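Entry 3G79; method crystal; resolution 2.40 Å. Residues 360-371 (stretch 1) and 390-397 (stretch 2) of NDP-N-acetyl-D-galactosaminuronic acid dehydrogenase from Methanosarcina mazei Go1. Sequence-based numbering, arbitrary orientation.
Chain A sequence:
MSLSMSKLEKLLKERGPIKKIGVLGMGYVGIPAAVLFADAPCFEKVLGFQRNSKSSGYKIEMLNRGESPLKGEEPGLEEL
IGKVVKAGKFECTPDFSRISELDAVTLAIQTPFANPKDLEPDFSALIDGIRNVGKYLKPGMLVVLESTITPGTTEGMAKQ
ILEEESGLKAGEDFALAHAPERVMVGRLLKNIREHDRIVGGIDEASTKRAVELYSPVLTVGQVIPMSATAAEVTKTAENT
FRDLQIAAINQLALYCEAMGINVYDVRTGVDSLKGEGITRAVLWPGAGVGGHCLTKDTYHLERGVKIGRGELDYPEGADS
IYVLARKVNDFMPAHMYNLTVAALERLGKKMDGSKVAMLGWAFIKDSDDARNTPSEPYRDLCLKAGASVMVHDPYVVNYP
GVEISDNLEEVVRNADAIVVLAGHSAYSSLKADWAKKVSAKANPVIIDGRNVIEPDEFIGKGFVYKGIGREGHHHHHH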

# COMPACT_ATOMS: atom_id res chain seq x y z
N GLY A 360 -21.01 19.65 -0.05
CA GLY A 360 -20.42 18.58 -0.84
C GLY A 360 -21.23 17.31 -0.87
O GLY A 360 -21.40 16.63 0.17
N TRP A 361 -21.72 16.99 -2.07
CA TRP A 361 -22.48 15.78 -2.32
C TRP A 361 -21.73 14.82 -3.25
O TRP A 361 -21.73 13.62 -3.00
N ALA A 362 -21.09 15.32 -4.32
CA ALA A 362 -20.13 14.47 -5.04
C ALA A 362 -18.98 14.12 -4.11
O ALA A 362 -18.87 14.69 -3.04
N PHE A 363 -18.12 13.18 -4.47
CA PHE A 363 -17.03 12.81 -3.53
C PHE A 363 -15.61 13.08 -4.04
O PHE A 363 -14.67 12.97 -3.26
N ILE A 364 -15.48 13.46 -5.32
CA ILE A 364 -14.19 13.93 -5.90
C ILE A 364 -14.14 15.44 -6.07
O ILE A 364 -15.09 16.04 -6.55
N LYS A 365 -12.99 16.02 -5.72
CA LYS A 365 -12.73 17.45 -5.83
C LYS A 365 -13.22 17.98 -7.17
O LYS A 365 -12.55 17.80 -8.16
N ASP A 366 -14.40 18.59 -7.18
CA ASP A 366 -14.99 19.24 -8.37
C ASP A 366 -15.64 18.34 -9.42
O ASP A 366 -15.63 18.66 -10.60
N SER A 367 -16.23 17.24 -8.97
CA SER A 367 -16.86 16.31 -9.89
C SER A 367 -18.36 16.41 -9.84
O SER A 367 -18.91 16.77 -8.81
N ASP A 368 -19.01 16.04 -10.93
CA ASP A 368 -20.48 16.00 -11.01
C ASP A 368 -21.13 14.66 -10.64
O ASP A 368 -22.30 14.44 -10.92
N ASP A 369 -20.38 13.75 -10.03
CA ASP A 369 -20.93 12.43 -9.84
C ASP A 369 -20.98 11.97 -8.40
O ASP A 369 -20.02 12.12 -7.62
N ALA A 370 -22.12 11.38 -8.06
CA ALA A 370 -22.37 10.96 -6.71
C ALA A 370 -22.85 9.52 -6.68
O ALA A 370 -23.81 9.18 -5.98
N ARG A 371 -22.16 8.68 -7.45
CA ARG A 371 -22.44 7.26 -7.49
C ARG A 371 -21.93 6.63 -6.20
O ARG A 371 -20.71 6.53 -5.98
N MET A 390 -29.69 20.72 4.80
CA MET A 390 -29.53 21.33 3.48
C MET A 390 -28.17 20.98 2.86
O MET A 390 -27.11 21.16 3.48
N VAL A 391 -28.23 20.46 1.63
CA VAL A 391 -27.14 19.91 0.84
C VAL A 391 -26.73 20.88 -0.24
O VAL A 391 -27.60 21.38 -1.03
N HIS A 392 -25.44 21.14 -0.32
CA HIS A 392 -24.88 22.00 -1.34
C HIS A 392 -23.87 21.25 -2.18
O HIS A 392 -23.14 20.37 -1.69
N ASP A 393 -23.82 21.64 -3.45
CA ASP A 393 -22.83 21.12 -4.38
C ASP A 393 -22.89 21.91 -5.69
O ASP A 393 -23.98 22.05 -6.30
N PRO A 394 -21.73 22.42 -6.15
CA PRO A 394 -21.71 23.31 -7.31
C PRO A 394 -21.99 22.56 -8.59
O PRO A 394 -22.35 23.18 -9.58
N TYR A 395 -21.87 21.24 -8.55
CA TYR A 395 -21.83 20.41 -9.76
C TYR A 395 -22.96 19.42 -9.90
O TYR A 395 -23.44 19.17 -11.00
N VAL A 396 -23.37 18.83 -8.80
CA VAL A 396 -24.32 17.74 -8.88
C VAL A 396 -25.73 18.29 -9.04
O VAL A 396 -26.28 18.92 -8.14
N VAL A 397 -26.30 18.06 -10.21
CA VAL A 397 -27.68 18.41 -10.40
C VAL A 397 -28.49 17.12 -10.57
O VAL A 397 -28.03 16.16 -11.21

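The apolar centre of this contact is built around Val396. Its CA-to-CB bond runs sideways to stretch 1, yet with chi1 in the t well (-175°) both methyl groups find partners there. Val396 CG2 lies 3.6 Å from Ala362 CB, close van der Waals packing, and 3.8 Å from the backbone C of Asp368. CG1 sits at the edge of the Trp361 indole, near the ring plane, 3.8 Å from Trp361 CD1, and it has a looser contact with Ala370, whose CB is 4.4 Å from Val396 CG1. A beta-branched residue suits this place because its two methyls spread from a short stem and fill the space among several neighbours. The two alanines, both directed toward stretch 2, offer single methyl groups to this small apolar cluster.

Trp361 extends the cluster toward the strand. It points toward stretch 2 with chi1 t (-176°) and chi2 -104°, and its broad, rigid ring spans the distance between two valines: while Trp361 CD1 meets Val396, Trp361 CE3 lies 3.9 Å from Val391 CG1. Val391, also t (174°), turns toward stretch 1 from the strand. The next strand residue, His392, points its side chain away, and its contribution here is made by the backbone: Gly360 N donates a hydrogen bond to His392 O at 2.8 Å. Gly360 has phi/psi of 116/114, where a CB would be jammed against the carbonyl oxygen of the preceding residue, so the backbone itself calls for glycine.

Beside this apolar cluster, Asp393 reaches toward stretch 1 with chi1 t (-166°) and acts as a buried polar clasp. Asp393 OD1 accepts hydrogen bonds from two successive amides, Trp361 N at 2.9 Å and Ala362 N at 3.0 Å. Asp393 OD2 serves its own loop, accepting from Tyr395 N at 2.9 Å and Val396 N at 2.8 Å. An aspartate is well suited to the task: the short side chain holds its carboxylate close to the backbone, and the two oxygens together bind four amides, tying the loop after the strand to stretch 1.

Farther out, Tyr395 points toward stretch 1 with chi1 m (-52°). Tyr395 CB packs 3.4 Å from Ser367 O and 3.8 Å from Asp368 CA, and one face of its ring lies over the backbone C of Asp366. The phenol is long enough to carry its hydroxyl to the carboxylate of Asp366, where Tyr395 OH donates a short hydrogen bond to Asp366 OD2 at 2.6 Å. Asp366, with chi1 m (-66°), belongs to a type II beta turn from Ile364 to Ser367, closed by Ser367 N donating to Ile364 O at 2.9 Å.

At the exposed border, Asp368 (chi1 p, 72°) starts sideways but its end leads away from stretch 2. Ser367 also points away; Ser367 OG donates to Asp369 OD2 at 2.6 Å, a polar link within stretch 1.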

# COMPACT_ATOMS: atom_id res chain seq x y z
CB TRP A 361 -23.84 16.14 -2.89
CG TRP A 361 -24.73 14.96 -3.10
CD1 TRP A 361 -25.01 14.37 -4.27
CD2 TRP A 361 -25.47 14.25 -2.09
NE1 TRP A 361 -25.89 13.34 -4.08
CE2 TRP A 361 -26.19 13.25 -2.75
CE3 TRP A 361 -25.61 14.38 -0.71
CZ2 TRP A 361 -27.02 12.36 -2.08
CZ3 TRP A 361 -26.43 13.52 -0.05
CH2 TRP A 361 -27.14 12.52 -0.73
CB ALA A 362 -19.63 15.16 -6.25
CB PHE A 363 -17.17 11.38 -3.00
CG PHE A 363 -17.32 10.36 -4.08
CD1 PHE A 363 -16.20 9.68 -4.56
CD2 PHE A 363 -18.57 10.10 -4.65
CE1 PHE A 363 -16.32 8.73 -5.59
CE2 PHE A 363 -18.73 9.19 -5.69
CZ PHE A 363 -17.61 8.49 -6.16
CB ILE A 364 -13.80 13.29 -7.29
CG1 ILE A 364 -14.29 11.85 -7.43
CG2 ILE A 364 -12.28 13.38 -7.50
CD1 ILE A 364 -15.61 11.77 -8.12
CB LYS A 365 -11.23 17.73 -5.67
CG LYS A 365 -10.81 19.19 -5.83
CD LYS A 365 -9.33 19.34 -5.49
CE LYS A 365 -8.86 20.82 -5.44
NZ LYS A 365 -7.43 20.98 -4.94
CB ASP A 366 -14.01 20.23 -9.00
CG ASP A 366 -13.72 21.41 -8.08
OD1 ASP A 366 -12.55 21.84 -8.01
OD2 ASP A 366 -14.67 21.90 -7.42
CB SER A 367 -16.48 14.89 -9.55
OG SER A 367 -17.40 13.98 -10.14
CB ASP A 368 -20.96 16.44 -12.41
CG ASP A 368 -20.68 15.41 -13.53
OD1 ASP A 368 -20.95 15.76 -14.70
OD2 ASP A 368 -20.21 14.28 -13.27
CB ASP A 369 -20.20 11.40 -10.70
CG ASP A 369 -18.99 10.82 -10.00
OD1 ASP A 369 -18.82 9.56 -10.01
OD2 ASP A 369 -18.24 11.65 -9.43
CB ALA A 370 -23.38 11.90 -6.03
CB ARG A 371 -21.76 6.64 -8.71
CG ARG A 371 -22.09 7.29 -10.07
CD ARG A 371 -20.88 7.18 -11.00
NE ARG A 371 -21.25 6.94 -12.39
CZ ARG A 371 -21.37 7.88 -13.33
NH1 ARG A 371 -21.14 9.17 -13.04
NH2 ARG A 371 -21.70 7.53 -14.58
CB MET A 390 -29.75 22.85 3.56
CG MET A 390 -31.25 23.26 3.52
SD MET A 390 -31.65 25.03 3.61
CE MET A 390 -30.99 25.61 2.06
CB VAL A 391 -27.61 18.64 0.08
CG1 VAL A 391 -26.53 18.17 -0.83
CG2 VAL A 391 -28.02 17.51 1.04
CB HIS A 392 -24.19 23.20 -0.71
CG HIS A 392 -23.52 24.11 -1.70
ND1 HIS A 392 -22.23 23.91 -2.15
CD2 HIS A 392 -23.94 25.26 -2.28
CE1 HIS A 392 -21.90 24.88 -2.98
NE2 HIS A 392 -22.92 25.72 -3.08
CB ASP A 393 -23.07 19.64 -4.64
CG ASP A 393 -21.90 18.98 -5.32
OD1 ASP A 393 -21.08 18.33 -4.61
OD2 ASP A 393 -21.79 19.15 -6.55
CB PRO A 394 -20.26 23.85 -7.33
CG PRO A 394 -19.63 23.39 -6.08
CD PRO A 394 -20.36 22.15 -5.67
CB TYR A 395 -20.52 19.64 -9.83
CG TYR A 395 -19.34 20.53 -9.67
CD1 TYR A 395 -18.87 21.28 -10.75
CD2 TYR A 395 -18.71 20.67 -8.43
CE1 TYR A 395 -17.78 22.13 -10.60
CE2 TYR A 395 -17.62 21.52 -8.26
CZ TYR A 395 -17.17 22.25 -9.35
OH TYR A 395 -16.09 23.09 -9.22
CB VAL A 396 -24.18 16.75 -7.70
CG1 VAL A 396 -25.10 15.55 -7.87
CG2 VAL A 396 -22.76 16.28 -7.60
CB VAL A 397 -27.85 19.43 -11.58
CG1 VAL A 397 -27.67 18.76 -12.94
CG2 VAL A 397 -29.19 20.19 -11.47